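Local coordinates for protein Cbm77-rfpl (Ruminococcus flavefaciens, PDB 5FU5) that probably binds plant cell-wall polysaccharide as a non-catalytic family 77 carbohydrate-binding module of the rumen bacterium's cellulosome, at residues 75-80 with 98-103; 23-28 with 51-56. One frame throughout, in Å; residues are numbered along the deposited sequence. Where two conformers were deposited one is given.

Followed from the N terminus, the chain shows how an antiparallel beta fold is stitched together by contacts made in series. Interaction 2 comes first: residues 23-28 are met by 51-56, closing a loop whose 22 intervening residues include the hairpin of strands 35-37 and 40-47. Interaction 1 then closes a second, separate loop, bringing 98-103 back onto 75-80 across 17 residues. The two loops neither cross nor enclose one another. They meet laterally, because strands 53-58 and 96-101 are neighbours, with backbone pairs Ile54 to Ile100 and Phe56 to His98. The strand order 23-29, 53-58, 96-101, 74-77 thus runs through both interactions.

Interaction 1. Residues 75-80 with 98-103; sequences AKVDGN and HTITKA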
# COMPACT_ATOMS: atom_id res chain seq x y z
N ALA A 75 -3.80 8.43 2.62
CA ALA A 75 -4.33 7.25 3.34
C ALA A 75 -4.16 7.45 4.84
O ALA A 75 -3.42 8.33 5.28
CB ALA A 75 -3.59 5.97 2.94
N LYS A 76 -4.85 6.63 5.61
CA LYS A 76 -4.60 6.55 7.05
C LYS A 76 -3.82 5.29 7.32
O LYS A 76 -4.22 4.20 6.85
CB LYS A 76 -5.91 6.59 7.85
CG LYS A 76 -6.54 7.96 7.83
CD LYS A 76 -7.78 7.99 8.69
CE LYS A 76 -8.41 9.37 8.65
NZ LYS A 76 -9.47 9.51 9.70
N VAL A 77 -2.77 5.40 8.12
CA VAL A 77 -2.02 4.26 8.57
C VAL A 77 -2.11 4.27 10.10
O VAL A 77 -1.74 5.25 10.74
CB VAL A 77 -0.57 4.26 8.05
CG1 VAL A 77 0.18 3.06 8.60
CG2 VAL A 77 -0.57 4.23 6.53
N ASP A 78 -2.71 3.22 10.67
CA ASP A 78 -3.01 3.14 12.07
C ASP A 78 -3.80 4.40 12.55
O ASP A 78 -3.54 4.93 13.65
CB ASP A 78 -1.73 2.90 12.88
CG ASP A 78 -0.99 1.64 12.44
OD1 ASP A 78 -1.65 0.71 11.96
OD2 ASP A 78 0.22 1.58 12.61
N GLY A 79 -4.73 4.84 11.71
CA GLY A 79 -5.59 5.98 11.99
C GLY A 79 -4.99 7.35 11.76
O GLY A 79 -5.70 8.35 11.93
N ASN A 80 -3.72 7.42 11.34
CA ASN A 80 -3.03 8.69 11.06
C ASN A 80 -2.97 8.97 9.57
O ASN A 80 -2.44 8.14 8.79
CB ASN A 80 -1.61 8.69 11.67
CG ASN A 80 -1.60 8.48 13.17
OD1 ASN A 80 -0.88 7.62 13.71
ND2 ASN A 80 -2.41 9.22 13.85
N HIS A 98 -0.52 -3.52 11.92
CA HIS A 98 -0.86 -2.23 11.28
C HIS A 98 -2.07 -2.35 10.37
O HIS A 98 -2.38 -3.44 9.87
CB HIS A 98 0.33 -1.71 10.46
CG HIS A 98 1.56 -1.55 11.29
ND1 HIS A 98 1.69 -0.54 12.22
CD2 HIS A 98 2.67 -2.30 11.39
CE1 HIS A 98 2.85 -0.66 12.84
NE2 HIS A 98 3.45 -1.75 12.37
N THR A 99 -2.71 -1.23 10.12
CA THR A 99 -3.91 -1.16 9.31
C THR A 99 -3.90 0.09 8.45
O THR A 99 -3.66 1.20 8.96
CB THR A 99 -5.19 -1.19 10.17
OG1 THR A 99 -5.08 -2.17 11.21
CG2 THR A 99 -6.44 -1.50 9.33
N ILE A 100 -4.20 -0.08 7.16
CA ILE A 100 -4.31 1.01 6.20
C ILE A 100 -5.79 1.16 5.88
O ILE A 100 -6.47 0.18 5.51
CB ILE A 100 -3.53 0.71 4.92
CG1 ILE A 100 -2.06 0.29 5.23
CG2 ILE A 100 -3.64 1.87 3.93
CD1 ILE A 100 -1.40 -0.48 4.07
N THR A 101 -6.30 2.39 5.99
CA THR A 101 -7.69 2.69 5.69
C THR A 101 -7.75 4.02 4.87
O THR A 101 -6.71 4.67 4.61
CB THR A 101 -8.50 2.80 7.00
OG1 THR A 101 -7.88 3.80 7.83
CG2 THR A 101 -8.55 1.48 7.72
N LYS A 102 -8.96 4.42 4.50
CA LYS A 102 -9.17 5.56 3.63
C LYS A 102 -8.92 6.88 4.39
O LYS A 102 -9.36 7.02 5.55
CB LYS A 102 -10.59 5.57 3.09
CG LYS A 102 -10.91 6.73 2.17
CD LYS A 102 -12.36 6.74 1.75
CE LYS A 102 -12.68 7.89 0.82
NZ LYS A 102 -14.13 8.15 0.68
N ALA A 103 -8.25 7.82 3.73
CA ALA A 103 -8.28 9.24 4.08
C ALA A 103 -9.19 9.92 3.05
O ALA A 103 -10.40 9.96 3.25
CB ALA A 103 -6.87 9.83 4.16
O HOH W 1 -5.78 3.11 9.57
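Asp78 and His98 face each other where strand 75-77 ends in a type I' turn, Val77 to Asn80, and their flat groups are nearly coplanar, the carboxylate and imidazole planes 24° apart. The edge of the ring meets the carboxylate: His98 ND1 gives its proton to the syn lone pair of Asp78 OD2 at 2.6 Å, in the ring plane. The other oxygen, Asp78 OD1, accepts from Thr99 N at 2.9 Å, so each carboxylate oxygen has its own donor. The backbone of Asp78 joins in, its N donating to Thr99 O at 2.8 Å. Asp78 CG, anti to the carbonyl carbon (chi1 -57°), lies beside this same donating N, and the carboxylate and the backbone N-H therefore both address Thr99.

Farther along, Lys76 and Thr101 form a hydrogen-bonded antiparallel pair, and Lys76 CB lies 3.4 Å from Thr101 OG1. The extended lysine chain continues past Lys102 O, its CD at 3.6 Å. On the opposite face Val77 CG2 touches Ile100 CG1 at 4.4 Å, beside Leu93 and Leu66 of the core. A water bridges Gly79 N, Thr99 O and Thr101 OG1.

ND1 and NE2 of His98 both meet acceptors, Asp78 OD2 and the carbonyl Ala94 O, which fixes the ring's rotation and is as expected of a doubly protonated imidazolium, one that the adjacent carboxylate would probably stabilise.

Interaction 2. Residues 23-28 with 51-56; sequences TIAGNL and ATSISF
Antiparallel strand pairing joins Thr23, Ile24 and Ala25 to Ser55, Ile54 and Ser53 in the antiparallel beta-sandwich of this carbohydrate-binding module, probably galactose-binding-domain-like, with strand 53-58 flanked on its other edge by strand 96-101. The axes of 23-25 and 53-56 approach to 4.8 Å, their directions 170° apart, and the bonding alternates as an antiparallel register requires. Thr23 with Ser55 and Ala25 with Ser53 are the hydrogen-bonded pairs, each closed by two N-H to C=O bonds; Ile24 with Ile54 is the non-hydrogen-bonded pair between them. There the backbones also meet through a CA-H...O contact, Ile54 CA lying 3.3 Å from Thr23 O.

The two faces differ in character. Ile24 and Ile54 point to the same side, Ile24 CG1 against Ile54 CG2 at 4.2 Å, and both pack on Leu46 and Met111 in the interior. The other face carries small and polar groups: Ala25 CB sits 3.7 Å from Ser53 OG. That hydroxyl lies between the backbone N and the carbonyl carbon (chi1 68°), and it hydrogen-bonds a water which also donates to Thr23 O, tying the two strands on this side.

Beyond the strand pairing, Thr52 CG2, anti to its backbone N, reaches Ala25 O at 3.5 Å, while Thr52 OG1 takes the N-H of Glu49. Gly26 lies beside this methyl; at its backbone angles a beta-carbon would press on the carbonyl O of Ala25 and point at Thr52 CG2. A second water spans the end of the contact, accepting from Asn27 N at 2.9 Å and from Thr52 OG1 at 2.7 Å.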
# COMPACT_ATOMS: atom_id res chain seq x y z
N THR A 23 -3.92 -8.74 4.62
CA THR A 23 -5.34 -9.08 4.63
C THR A 23 -6.09 -7.90 4.05
O THR A 23 -6.17 -6.83 4.67
CB THR A 23 -5.82 -9.43 6.03
OG1 THR A 23 -5.08 -10.56 6.51
CG2 THR A 23 -7.29 -9.74 6.02
N ILE A 24 -6.58 -8.06 2.82
CA ILE A 24 -7.15 -6.97 2.03
C ILE A 24 -8.64 -7.10 1.97
O ILE A 24 -9.17 -8.10 1.48
CB ILE A 24 -6.53 -7.00 0.58
CG1 ILE A 24 -5.00 -6.85 0.65
CG2 ILE A 24 -7.11 -5.87 -0.26
CD1 ILE A 24 -4.26 -7.28 -0.59
N ALA A 25 -9.34 -6.07 2.47
CA ALA A 25 -10.78 -5.95 2.38
C ALA A 25 -11.13 -4.75 1.51
O ALA A 25 -10.93 -3.59 1.90
CB ALA A 25 -11.39 -5.81 3.74
N GLY A 26 -11.59 -5.02 0.31
CA GLY A 26 -11.98 -3.95 -0.60
C GLY A 26 -12.17 -4.46 -2.02
O GLY A 26 -12.19 -5.69 -2.26
N ASN A 27 -12.30 -3.50 -2.93
CA ASN A 27 -12.79 -3.70 -4.27
C ASN A 27 -11.86 -3.16 -5.32
O ASN A 27 -11.27 -2.07 -5.18
CB ASN A 27 -14.15 -2.99 -4.39
CG ASN A 27 -15.09 -3.46 -3.34
OD1 ASN A 27 -15.35 -4.66 -3.24
ND2 ASN A 27 -15.56 -2.55 -2.50
N LEU A 28 -11.68 -4.00 -6.34
CA LEU A 28 -10.79 -3.69 -7.44
C LEU A 28 -11.43 -2.90 -8.56
O LEU A 28 -12.64 -3.00 -8.78
CB LEU A 28 -10.21 -5.01 -8.01
CG LEU A 28 -9.47 -5.89 -7.00
CD1 LEU A 28 -9.26 -7.31 -7.54
CD2 LEU A 28 -8.16 -5.24 -6.62
N ALA A 51 -15.15 1.59 3.43
CA ALA A 51 -15.07 0.30 4.12
C ALA A 51 -13.77 -0.45 3.84
O ALA A 51 -13.58 -1.58 4.30
CB ALA A 51 -16.26 -0.54 3.73
N THR A 52 -12.84 0.19 3.14
CA THR A 52 -11.61 -0.50 2.71
C THR A 52 -10.60 -0.59 3.83
O THR A 52 -10.37 0.39 4.60
CB THR A 52 -10.98 0.26 1.53
OG1 THR A 52 -11.96 0.42 0.52
CG2 THR A 52 -9.77 -0.43 0.99
N SER A 53 -9.94 -1.75 3.95
CA SER A 53 -8.85 -1.90 4.91
C SER A 53 -7.84 -2.91 4.46
O SER A 53 -8.17 -3.88 3.73
CB SER A 53 -9.34 -2.27 6.30
OG SER A 53 -9.87 -3.58 6.31
N ILE A 54 -6.60 -2.63 4.79
CA ILE A 54 -5.50 -3.58 4.57
C ILE A 54 -4.79 -3.72 5.92
O ILE A 54 -4.30 -2.70 6.48
CB ILE A 54 -4.51 -3.07 3.53
CG1 ILE A 54 -5.21 -2.80 2.20
CG2 ILE A 54 -3.38 -4.06 3.37
CD1 ILE A 54 -4.50 -1.77 1.39
N SER A 55 -4.75 -4.95 6.43
CA SER A 55 -4.04 -5.26 7.65
C SER A 55 -2.84 -6.15 7.39
O SER A 55 -2.85 -6.96 6.47
CB SER A 55 -5.00 -5.94 8.60
OG SER A 55 -6.11 -5.10 8.81
N PHE A 56 -1.83 -6.02 8.22
CA PHE A 56 -0.64 -6.85 8.20
C PHE A 56 0.08 -6.72 9.53
O PHE A 56 -0.12 -5.73 10.25
CB PHE A 56 0.28 -6.52 7.05
CG PHE A 56 0.90 -5.14 7.11
CD1 PHE A 56 0.17 -4.05 6.67
CD2 PHE A 56 2.19 -4.94 7.58
CE1 PHE A 56 0.75 -2.78 6.67
CE2 PHE A 56 2.75 -3.66 7.60
CZ PHE A 56 2.03 -2.59 7.17
O HOH W 2 -8.27 -5.85 6.35
O HOH W 3 -12.17 -0.84 -1.89